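Local coordinates for metallo-carboxypeptidase (Pseudomonas aeruginosa, PDB 4A39), which is a zinc-dependent carboxypeptidase of the M14 family, related to cytosolic carboxypeptidases, and probably removes residues from the C-terminal end of peptide substrates, at residues 72-86 against 97-109. Residues are numbered along the deposited sequence; the frame is centred on the assembly and turned at random.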
loop_
_atom_site.group_PDB
_atom_site.type_symbol
_atom_site.label_atom_id
_atom_site.label_comp_id
_atom_site.label_asym_id
_atom_site.label_seq_id
_atom_site.Cartn_x
_atom_site.Cartn_y
_atom_site.Cartn_z
ATOM N N ALA A 72 16.876 -14.307 1.981
ATOM C CA ALA A 72 16.338 -13.346 1.021
ATOM C C ALA A 72 16.237 -13.975 -0.374
ATOM O O ALA A 72 15.335 -13.660 -1.148
ATOM C CB ALA A 72 17.227 -12.099 0.978
ATOM N N GLY A 73 17.163 -14.875 -0.688
ATOM C CA GLY A 73 17.143 -15.520 -1.991
ATOM C C GLY A 73 15.909 -16.371 -2.254
ATOM O O GLY A 73 15.599 -16.669 -3.410
ATOM N N GLN A 74 15.208 -16.769 -1.195
ATOM C CA GLN A 74 14.007 -17.594 -1.337
ATOM C C GLN A 74 12.723 -16.788 -1.206
ATOM O O GLN A 74 11.633 -17.360 -1.192
ATOM C CB GLN A 74 13.973 -18.698 -0.274
ATOM C CG GLN A 74 15.111 -19.699 -0.325
ATOM C CD GLN A 74 14.981 -20.752 0.761
ATOM O OE1 GLN A 74 15.022 -20.444 1.954
ATOM N NE2 GLN A 74 14.813 -22.003 0.352
ATOM N N SER A 75 12.841 -15.468 -1.099
ATOM C CA SER A 75 11.661 -14.624 -0.949
ATOM C C SER A 75 10.784 -14.607 -2.198
ATOM O O SER A 75 11.192 -15.055 -3.270
ATOM C CB SER A 75 12.072 -13.193 -0.586
ATOM O OG SER A 75 12.711 -12.549 -1.674
ATOM N N ALA A 76 9.577 -14.070 -2.052
ATOM C CA ALA A 76 8.621 -14.015 -3.155
ATOM C C ALA A 76 9.123 -13.254 -4.374
ATOM O O ALA A 76 8.830 -13.629 -5.511
ATOM C CB ALA A 76 7.307 -13.405 -2.671
ATOM N N TYR A 77 9.875 -12.183 -4.135
ATOM C CA TYR A 77 10.402 -11.358 -5.215
ATOM C C TYR A 77 11.880 -11.093 -4.956
ATOM O O TYR A 77 12.307 -9.950 -4.780
ATOM C CB TYR A 77 9.606 -10.051 -5.277
ATOM C CG TYR A 77 8.113 -10.297 -5.319
ATOM C CD1 TYR A 77 7.520 -10.904 -6.425
ATOM C CD2 TYR A 77 7.302 -9.981 -4.230
ATOM C CE1 TYR A 77 6.152 -11.196 -6.447
ATOM C CE2 TYR A 77 5.935 -10.268 -4.240
ATOM C CZ TYR A 77 5.370 -10.877 -5.352
ATOM O OH TYR A 77 4.023 -11.180 -5.368
ATOM N N SER A 78 12.655 -12.174 -4.948
ATOM C CA SER A 78 14.084 -12.105 -4.680
ATOM C C SER A 78 14.895 -11.265 -5.656
ATOM O O SER A 78 15.961 -10.764 -5.298
ATOM C CB SER A 78 14.675 -13.518 -4.604
ATOM O OG SER A 78 14.507 -14.228 -5.818
ATOM N N HIS A 79 14.409 -11.101 -6.882
ATOM C CA HIS A 79 15.154 -10.294 -7.842
ATOM C C HIS A 79 15.023 -8.812 -7.503
ATOM O O HIS A 79 15.796 -7.987 -7.987
ATOM C CB HIS A 79 14.666 -10.551 -9.273
ATOM C CG HIS A 79 15.424 -9.784 -10.315
ATOM N ND1 HIS A 79 15.255 -8.430 -10.513
ATOM C CD2 HIS A 79 16.383 -10.175 -11.187
ATOM C CE1 HIS A 79 16.079 -8.019 -11.462
ATOM N NE2 HIS A 79 16.774 -9.059 -11.887
ATOM N N ALA A 80 14.063 -8.477 -6.647
ATOM C CA ALA A 80 13.844 -7.083 -6.271
ATOM C C ALA A 80 14.787 -6.571 -5.186
ATOM O O ALA A 80 14.743 -5.390 -4.838
ATOM C CB ALA A 80 12.399 -6.884 -5.826
ATOM N N TRP A 81 15.638 -7.443 -4.647
ATOM C CA TRP A 81 16.560 -7.017 -3.593
ATOM C C TRP A 81 17.690 -6.151 -4.130
ATOM O O TRP A 81 18.243 -5.323 -3.406
ATOM C CB TRP A 81 17.154 -8.224 -2.860
ATOM C CG TRP A 81 16.161 -9.016 -2.053
ATOM C CD1 TRP A 81 15.839 -10.334 -2.219
ATOM C CD2 TRP A 81 15.383 -8.550 -0.939
ATOM N NE1 TRP A 81 14.911 -10.719 -1.279
ATOM C CE2 TRP A 81 14.613 -9.647 -0.481
ATOM C CE3 TRP A 81 15.262 -7.316 -0.283
ATOM C CZ2 TRP A 81 13.732 -9.546 0.605
ATOM C CZ3 TRP A 81 14.383 -7.217 0.798
ATOM C CH2 TRP A 81 13.630 -8.329 1.229
ATOM N N SER A 82 18.039 -6.349 -5.394
ATOM C CA SER A 82 19.098 -5.563 -6.007
ATOM C C SER A 82 18.667 -4.097 -6.062
ATOM O O SER A 82 17.591 -3.775 -6.568
ATOM C CB SER A 82 19.391 -6.080 -7.418
ATOM O OG SER A 82 20.401 -5.309 -8.044
ATOM N N GLY A 83 19.504 -3.216 -5.521
ATOM C CA GLY A 83 19.194 -1.798 -5.524
ATOM C C GLY A 83 18.322 -1.346 -4.366
ATOM O O GLY A 83 18.013 -0.158 -4.237
ATOM N N TYR A 84 17.917 -2.289 -3.525
ATOM C CA TYR A 84 17.073 -1.966 -2.379
ATOM C C TYR A 84 17.894 -1.662 -1.130
ATOM O O TYR A 84 18.828 -2.391 -0.794
ATOM C CB TYR A 84 16.115 -3.119 -2.068
ATOM C CG TYR A 84 15.382 -2.919 -0.760
ATOM C CD1 TYR A 84 14.300 -2.046 -0.670
ATOM C CD2 TYR A 84 15.841 -3.523 0.410
ATOM C CE1 TYR A 84 13.698 -1.766 0.564
ATOM C CE2 TYR A 84 15.250 -3.253 1.641
ATOM C CZ TYR A 84 14.186 -2.372 1.712
ATOM O OH TYR A 84 13.636 -2.085 2.938
ATOM N N GLN A 85 17.528 -0.583 -0.446
ATOM C CA GLN A 85 18.197 -0.174 0.784
ATOM C C GLN A 85 17.193 -0.293 1.928
ATOM O O GLN A 85 16.104 0.273 1.858
ATOM C CB GLN A 85 18.674 1.279 0.681
ATOM C CG GLN A 85 19.585 1.580 -0.509
ATOM C CD GLN A 85 20.842 0.730 -0.526
ATOM O OE1 GLN A 85 20.947 -0.239 -1.284
ATOM N NE2 GLN A 85 21.800 1.083 0.317
ATOM N N ALA A 86 17.561 -1.035 2.972
ATOM C CA ALA A 86 16.693 -1.228 4.133
ATOM C C ALA A 86 16.420 0.085 4.860
ATOM O O ALA A 86 17.224 1.012 4.802
ATOM C CB ALA A 86 17.331 -2.220 5.097
ATOM N N ARG A 97 17.204 5.421 5.356
ATOM C CA ARG A 97 17.757 4.290 4.616
ATOM C C ARG A 97 19.195 4.023 5.061
ATOM O O ARG A 97 19.918 4.948 5.445
ATOM C CB ARG A 97 17.730 4.587 3.111
ATOM C CG ARG A 97 16.332 4.802 2.526
ATOM C CD ARG A 97 15.592 3.484 2.302
ATOM N NE ARG A 97 14.212 3.725 1.874
ATOM C CZ ARG A 97 13.484 2.863 1.168
ATOM N NH1 ARG A 97 13.997 1.696 0.800
ATOM N NH2 ARG A 97 12.237 3.168 0.828
ATOM N N VAL A 98 19.600 2.757 5.014
ATOM C CA VAL A 98 20.952 2.363 5.399
ATOM C C VAL A 98 21.624 1.592 4.264
ATOM O O VAL A 98 20.958 0.933 3.467
ATOM C CB VAL A 98 20.944 1.480 6.670
ATOM C CG1 VAL A 98 20.461 2.294 7.866
ATOM C CG2 VAL A 98 20.049 0.262 6.457
ATOM N N PRO A 99 22.960 1.673 4.174
ATOM C CA PRO A 99 23.718 0.976 3.130
ATOM C C PRO A 99 23.356 -0.505 3.066
ATOM O O PRO A 99 23.450 -1.220 4.067
ATOM C CB PRO A 99 25.169 1.199 3.553
ATOM C CG PRO A 99 25.120 2.547 4.195
ATOM C CD PRO A 99 23.853 2.472 5.031
ATOM N N SER A 100 22.950 -0.965 1.886
ATOM C CA SER A 100 22.561 -2.359 1.710
ATOM C C SER A 100 23.121 -2.943 0.417
ATOM O O SER A 100 23.334 -2.220 -0.556
ATOM C CB SER A 100 21.033 -2.470 1.694
ATOM O OG SER A 100 20.466 -1.799 2.808
ATOM N N GLN A 101 23.366 -4.252 0.421
ATOM C CA GLN A 101 23.874 -4.954 -0.756
ATOM C C GLN A 101 23.171 -6.303 -0.831
ATOM O O GLN A 101 22.661 -6.801 0.175
ATOM C CB GLN A 101 25.382 -5.200 -0.656
ATOM C CG GLN A 101 26.222 -4.017 -0.217
ATOM C CD GLN A 101 26.196 -3.809 1.284
ATOM O OE1 GLN A 101 26.281 -4.771 2.058
ATOM N NE2 GLN A 101 26.102 -2.555 1.705
ATOM N N TYR A 102 23.159 -6.899 -2.020
ATOM C CA TYR A 102 22.523 -8.193 -2.218
ATOM C C TYR A 102 23.401 -9.160 -3.014
ATOM O O TYR A 102 23.911 -8.816 -4.082
ATOM C CB TYR A 102 21.181 -8.011 -2.945
ATOM C CG TYR A 102 20.443 -9.310 -3.205
ATOM C CD1 TYR A 102 19.936 -10.069 -2.152
ATOM C CD2 TYR A 102 20.272 -9.788 -4.504
ATOM C CE1 TYR A 102 19.274 -11.280 -2.386
ATOM C CE2 TYR A 102 19.613 -10.994 -4.748
ATOM C CZ TYR A 102 19.119 -11.732 -3.688
ATOM O OH TYR A 102 18.469 -12.924 -3.931
ATOM N N ASP A 103 23.584 -10.364 -2.479
ATOM C CA ASP A 103 24.357 -11.401 -3.159
ATOM C C ASP A 103 23.796 -12.779 -2.804
ATOM O O ASP A 103 22.726 -12.881 -2.207
ATOM C CB ASP A 103 25.849 -11.315 -2.808
ATOM C CG ASP A 103 26.115 -11.393 -1.322
ATOM O OD1 ASP A 103 25.367 -12.098 -0.617
ATOM O OD2 ASP A 103 27.090 -10.760 -0.859
ATOM N N ALA A 104 24.510 -13.838 -3.169
ATOM C CA ALA A 104 24.039 -15.192 -2.906
ATOM C C ALA A 104 23.827 -15.497 -1.429
ATOM O O ALA A 104 23.077 -16.413 -1.086
ATOM C CB ALA A 104 25.007 -16.206 -3.509
ATOM N N ASP A 105 24.477 -14.729 -0.558
ATOM C CA ASP A 105 24.357 -14.945 0.881
ATOM C C ASP A 105 23.117 -14.271 1.473
ATOM O O ASP A 105 22.737 -14.545 2.615
ATOM C CB ASP A 105 25.619 -14.447 1.592
ATOM C CG ASP A 105 25.631 -14.797 3.069
ATOM O OD1 ASP A 105 25.368 -15.973 3.400
ATOM O OD2 ASP A 105 25.910 -13.904 3.897
ATOM N N GLY A 106 22.492 -13.392 0.693
ATOM C CA GLY A 106 21.289 -12.717 1.152
ATOM C C GLY A 106 21.370 -11.202 1.123
ATOM O O GLY A 106 22.277 -10.636 0.515
ATOM N N LEU A 107 20.407 -10.543 1.767
ATOM C CA LEU A 107 20.401 -9.083 1.833
ATOM C C LEU A 107 21.259 -8.682 3.020
ATOM O O LEU A 107 21.102 -9.229 4.111
ATOM C CB LEU A 107 18.982 -8.540 2.049
ATOM C CG LEU A 107 18.883 -7.009 2.152
ATOM C CD1 LEU A 107 19.074 -6.400 0.771
ATOM C CD2 LEU A 107 17.540 -6.598 2.724
ATOM N N HIS A 108 22.164 -7.731 2.803
ATOM C CA HIS A 108 23.040 -7.248 3.861
ATOM C C HIS A 108 22.867 -5.745 4.036
ATOM O O HIS A 108 22.659 -5.024 3.066
ATOM C CB HIS A 108 24.513 -7.508 3.515
ATOM C CG HIS A 108 24.806 -8.915 3.097
ATOM N ND1 HIS A 108 24.850 -9.309 1.776
ATOM C CD2 HIS A 108 25.058 -10.025 3.830
ATOM C CE1 HIS A 108 25.119 -10.603 1.714
ATOM N NE2 HIS A 108 25.247 -11.061 2.948
ATOM N N PHE A 109 22.937 -5.281 5.279
ATOM C CA PHE A 109 22.875 -3.854 5.552
ATOM C C PHE A 109 23.673 -3.553 6.816
ATOM O O PHE A 109 23.766 -4.391 7.719
ATOM C CB PHE A 109 21.421 -3.335 5.617
ATOM C CG PHE A 109 20.488 -4.141 6.485
ATOM C CD1 PHE A 109 20.316 -3.826 7.831
ATOM C CD2 PHE A 109 19.716 -5.158 5.931
ATOM C CE1 PHE A 109 19.380 -4.508 8.613
ATOM C CE2 PHE A 109 18.773 -5.849 6.707
ATOM C CZ PHE A 109 18.608 -5.521 8.047
HETATM O O HOH W 1 17.722 -13.561 -6.535
#
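In the beta domain that precedes the catalytic domain, the loop 72-86 folds over a hairpin, strands 100-103 and 106-109 joined by a type I turn, and Tyr102 packs against Trp81. Trp81 CB sits over one face of the Tyr102 ring, 3.5 Å from its centroid, a CH-pi contact, while the indole and phenol planes meet obliquely at 36°. A chi1 of 180° swings Tyr102 CG away from the backbone N and lays the ring along Trp81; its edge meets Ala72 CB, OH lies 3.5 Å from Gly73 CA, and the same OH hydrogen-bonds a water that also makes a weak bond to Ser78 OG. The indole is anchored within its own loop: the single N-H of NE1 is shared between Ala72 O and Ser75 OG, a bifurcated bond, and Ser75 OG is also bonded to Gln50. Leu107 CD2 lies 3.7 Å from Trp81 CZ3 and at the edge of the Tyr84 ring; its branched aliphatic chain suits a buried position beside aromatics.

Farther along, Val98 N donates to Ala86 O at 3.0 Å, and Ala86 N donates to Ser100 OG, also 3.0 Å; that hydroxyl in turn donates to Val98 O, a small polar group bridging two backbones. The compact Ala86 CB lies over one face of Phe109. Arg97, bent at chi2, brings NH1 to Gln85 O (2.8 Å, in the carbonyl plane). Thus a loop packs over a beta hairpin in the N-terminal beta domain of this cytosolic-carboxypeptidase-like enzyme, and Arg97 NE and NH2 join it to the catalytic domain through backbone oxygens of Thr362, Phe351 and Trp364.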